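Local coordinates for protein lipocalin allergen (Canis lupus familiaris, PDB 4ODD) that probably binds small hydrophobic molecules inside a beta-barrel, as lipocalins generally do, and is a secreted dog allergen, at residues A[50-55]-A[85-90]. Numbering follows the deposited sequence.
Sequences MLFNFY and NYFRII
Phe-52 and Phe-87 meet across the interior of the lipocalin barrel in an offset edge-to-face pair, the edge of the Phe-52 ring directed at the face of Phe-87. The ring planes stand at 85° and the centroids lie 5.4 Å apart. The CE1–CZ side of Phe-52 meets the CD1–CE1 side of Phe-87: Phe-52 CE1 is 3.9 Å from Phe-87 CE1, and Phe-52 CZ lies equally close to Phe-87 CD1. Both CB atoms point toward the opposing strand. Phenylalanine suits both places, since two bulky, flat, apolar rings reaching toward each other can together bridge the distance between strands that are not neighbours in the sheet.

Farther out, strand 49-57 is held between strands 36-44 and 62-71, with Phe-52 hydrogen-bonded through its backbone to Val-67 and its side chain touching Ala-69. Phe-87 touches Asp-101 of strand 96-104. Because strands 62-71 and 77-80 come between the two in the order of the sheet, side chains and not backbones make the contact, a weakly polar, dispersion-driven one consistent with an apolar lining for the ligand pocket expected of a lipocalin.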
ATOM      1  N   MET A  50      -7.016   5.428 -10.824  1.00 47.81           N
ATOM      2  CA  MET A  50      -7.237   4.532  -9.693  1.00 42.13           C
ATOM      3  C   MET A  50      -7.640   5.330  -8.486  1.00 47.66           C
ATOM      4  O   MET A  50      -7.212   6.474  -8.319  1.00 47.61           O
ATOM      5  CB  MET A  50      -5.989   3.727  -9.358  1.00 37.72           C
ATOM      6  CG  MET A  50      -5.936   2.377 -10.013  1.00 47.70           C
ATOM      7  SD  MET A  50      -4.390   1.525  -9.659  1.00 50.41           S
ATOM      8  CE  MET A  50      -4.742   0.821  -8.043  1.00 49.83           C
ATOM      9  N   LEU A  51      -8.461   4.726  -7.635  1.00 51.77           N
ATOM     10  CA  LEU A  51      -8.802   5.347  -6.367  1.00 56.86           C
ATOM     11  C   LEU A  51      -8.423   4.419  -5.202  1.00 53.41           C
ATOM     12  O   LEU A  51      -8.872   3.280  -5.139  1.00 51.75           O
ATOM     13  CB  LEU A  51     -10.294   5.707  -6.325  1.00 53.20           C
ATOM     14  CG  LEU A  51     -10.686   6.571  -5.118  1.00 66.10           C
ATOM     15  CD1 LEU A  51     -10.308   8.028  -5.364  1.00 62.35           C
ATOM     16  CD2 LEU A  51     -12.156   6.444  -4.769  1.00 70.81           C
ATOM     17  N   PHE A  52      -7.583   4.902  -4.298  1.00 40.96           N
ATOM     18  CA  PHE A  52      -7.250   4.149  -3.091  1.00 34.69           C
ATOM     19  C   PHE A  52      -8.036   4.698  -1.924  1.00 35.73           C
ATOM     20  O   PHE A  52      -7.979   5.899  -1.630  1.00 34.75           O
ATOM     21  CB  PHE A  52      -5.753   4.229  -2.776  1.00 27.89           C
ATOM     22  CG  PHE A  52      -4.889   3.703  -3.874  1.00 33.41           C
ATOM     23  CD1 PHE A  52      -4.426   2.406  -3.846  1.00 31.35           C
ATOM     24  CD2 PHE A  52      -4.568   4.506  -4.969  1.00 33.92           C
ATOM     25  CE1 PHE A  52      -3.639   1.927  -4.880  1.00 27.21           C
ATOM     26  CE2 PHE A  52      -3.783   4.027  -6.003  1.00 32.80           C
ATOM     27  CZ  PHE A  52      -3.320   2.741  -5.955  1.00 30.74           C
ATOM     28  N   ASN A  53      -8.782   3.820  -1.270  1.00 37.99           N
ATOM     29  CA  ASN A  53      -9.554   4.212  -0.115  1.00 38.63           C
ATOM     30  C   ASN A  53      -8.981   3.534   1.129  1.00 41.17           C
ATOM     31  O   ASN A  53      -8.809   2.302   1.159  1.00 44.49           O
ATOM     32  CB  ASN A  53     -11.015   3.854  -0.334  1.00 37.18           C
ATOM     33  CG  ASN A  53     -11.868   4.159   0.868  1.00 51.20           C
ATOM     34  OD1 ASN A  53     -12.355   3.246   1.560  1.00 48.46           O
ATOM     35  ND2 ASN A  53     -12.051   5.452   1.141  1.00 45.21           N
ATOM     36  N   PHE A  54      -8.664   4.333   2.147  1.00 38.40           N
ATOM     37  CA  PHE A  54      -7.972   3.798   3.314  1.00 38.87           C
ATOM     38  C   PHE A  54      -8.022   4.740   4.498  1.00 37.76           C
ATOM     39  O   PHE A  54      -8.356   5.910   4.356  1.00 36.97           O
ATOM     40  CB  PHE A  54      -6.519   3.512   2.963  1.00 31.99           C
ATOM     41  CG  PHE A  54      -5.742   4.741   2.579  1.00 39.21           C
ATOM     42  CD1 PHE A  54      -5.094   5.508   3.543  1.00 40.34           C
ATOM     43  CD2 PHE A  54      -5.639   5.122   1.248  1.00 35.28           C
ATOM     44  CE1 PHE A  54      -4.359   6.640   3.177  1.00 44.23           C
ATOM     45  CE2 PHE A  54      -4.923   6.248   0.879  1.00 41.15           C
ATOM     46  CZ  PHE A  54      -4.281   7.005   1.831  1.00 39.66           C
ATOM     47  N   TYR A  55      -7.676   4.222   5.671  1.00 38.47           N
ATOM     48  CA  TYR A  55      -7.594   5.048   6.878  1.00 46.27           C
ATOM     49  C   TYR A  55      -6.150   5.196   7.354  1.00 41.16           C
ATOM     50  O   TYR A  55      -5.333   4.284   7.214  1.00 45.63           O
ATOM     51  CB  TYR A  55      -8.447   4.459   8.010  1.00 46.32           C
ATOM     52  CG  TYR A  55      -9.942   4.669   7.865  1.00 52.71           C
ATOM     53  CD1 TYR A  55     -10.563   5.796   8.399  1.00 58.36           C
ATOM     54  CD2 TYR A  55     -10.736   3.734   7.215  1.00 53.99           C
ATOM     55  CE1 TYR A  55     -11.932   5.993   8.278  1.00 55.60           C
ATOM     56  CE2 TYR A  55     -12.111   3.919   7.087  1.00 52.60           C
ATOM     57  CZ  TYR A  55     -12.701   5.054   7.618  1.00 60.18           C
ATOM     58  OH  TYR A  55     -14.062   5.245   7.489  1.00 59.33           O
ATOM     59  N   ASN A  85       3.926  10.130  -5.390  1.00 35.05           N
ATOM     60  CA  ASN A  85       4.010   8.697  -5.226  1.00 34.84           C
ATOM     61  C   ASN A  85       4.095   7.998  -6.565  1.00 36.88           C
ATOM     62  O   ASN A  85       3.366   8.329  -7.493  1.00 41.96           O
ATOM     63  CB  ASN A  85       2.823   8.175  -4.423  1.00 32.08           C
ATOM     64  CG  ASN A  85       2.781   8.728  -3.031  1.00 34.60           C
ATOM     65  OD1 ASN A  85       3.467   8.233  -2.138  1.00 36.81           O
ATOM     66  ND2 ASN A  85       1.976   9.764  -2.826  1.00 34.45           N
ATOM     67  N   TYR A  86       5.006   7.040  -6.650  1.00 37.61           N
ATOM     68  CA  TYR A  86       5.161   6.212  -7.821  1.00 40.52           C
ATOM     69  C   TYR A  86       4.957   4.781  -7.353  1.00 43.31           C
ATOM     70  O   TYR A  86       5.783   4.201  -6.626  1.00 40.57           O
ATOM     71  CB  TYR A  86       6.537   6.445  -8.454  1.00 46.95           C
ATOM     72  CG  TYR A  86       6.735   7.905  -8.833  1.00 45.08           C
ATOM     73  CD1 TYR A  86       6.653   8.325 -10.162  1.00 43.20           C
ATOM     74  CD2 TYR A  86       6.955   8.870  -7.857  1.00 41.75           C
ATOM     75  CE1 TYR A  86       6.801   9.670 -10.502  1.00 44.35           C
ATOM     76  CE2 TYR A  86       7.102  10.211  -8.186  1.00 43.96           C
ATOM     77  CZ  TYR A  86       7.027  10.603  -9.500  1.00 48.22           C
ATOM     78  OH  TYR A  86       7.172  11.928  -9.814  1.00 52.42           O
ATOM     79  N   PHE A  87       3.823   4.224  -7.763  1.00 41.94           N
ATOM     80  CA  PHE A  87       3.323   3.000  -7.180  1.00 40.64           C
ATOM     81  C   PHE A  87       3.218   1.882  -8.200  1.00 43.92           C
ATOM     82  O   PHE A  87       2.933   2.120  -9.385  1.00 43.78           O
ATOM     83  CB  PHE A  87       1.958   3.272  -6.532  1.00 40.48           C
ATOM     84  CG  PHE A  87       1.376   2.095  -5.831  1.00 45.65           C
ATOM     85  CD1 PHE A  87       0.300   1.409  -6.376  1.00 39.86           C
ATOM     86  CD2 PHE A  87       1.911   1.654  -4.630  1.00 41.73           C
ATOM     87  CE1 PHE A  87      -0.243   0.306  -5.723  1.00 41.51           C
ATOM     88  CE2 PHE A  87       1.379   0.551  -3.977  1.00 39.52           C
ATOM     89  CZ  PHE A  87       0.300  -0.122  -4.522  1.00 40.97           C
ATOM     90  N   ARG A  88       3.432   0.657  -7.730  1.00 35.34           N
ATOM     91  CA  ARG A  88       3.348  -0.504  -8.592  1.00 38.15           C
ATOM     92  C   ARG A  88       2.755  -1.671  -7.841  1.00 35.21           C
ATOM     93  O   ARG A  88       3.062  -1.884  -6.677  1.00 40.36           O
ATOM     94  CB  ARG A  88       4.733  -0.884  -9.128  1.00 35.16           C
ATOM     95  CG  ARG A  88       5.294   0.063 -10.198  1.00 45.00           C
ATOM     96  CD  ARG A  88       6.506  -0.552 -10.913  1.00 54.51           C
ATOM     97  NE  ARG A  88       7.241   0.393 -11.757  1.00 87.06           N
ATOM     98  CZ  ARG A  88       6.826   0.845 -12.940  1.00 88.83           C
ATOM     99  NH1 ARG A  88       5.658   0.468 -13.436  1.00 62.30           N
ATOM    100  NH2 ARG A  88       7.577   1.697 -13.628  1.00 67.99           N
ATOM    101  N   ILE A  89       1.886  -2.418  -8.503  1.00 42.33           N
ATOM    102  CA  ILE A  89       1.470  -3.704  -7.992  1.00 43.51           C
ATOM    103  C   ILE A  89       2.559  -4.692  -8.371  1.00 46.85           C
ATOM    104  O   ILE A  89       2.864  -4.861  -9.546  1.00 51.63           O
ATOM    105  CB  ILE A  89       0.169  -4.147  -8.644  1.00 41.90           C
ATOM    106  CG1 ILE A  89      -0.862  -3.024  -8.563  1.00 43.40           C
ATOM    107  CG2 ILE A  89      -0.357  -5.417  -7.981  1.00 54.10           C
ATOM    108  CD1 ILE A  89      -1.076  -2.538  -7.170  1.00 46.46           C
ATOM    109  N   ILE A  90       3.157  -5.337  -7.385  1.00 49.58           N
ATOM    110  CA  ILE A  90       4.198  -6.314  -7.660  1.00 52.89           C
ATOM    111  C   ILE A  90       3.594  -7.684  -7.989  1.00 58.43           C
ATOM    112  O   ILE A  90       4.150  -8.442  -8.781  1.00 60.96           O
ATOM    113  CB  ILE A  90       5.151  -6.477  -6.456  1.00 59.73           C
ATOM    114  CG1 ILE A  90       5.809  -5.139  -6.094  1.00 56.11           C
ATOM    115  CG2 ILE A  90       6.195  -7.527  -6.749  1.00 52.52           C
ATOM    116  CD1 ILE A  90       6.491  -4.479  -7.258  1.00 46.58           C
TER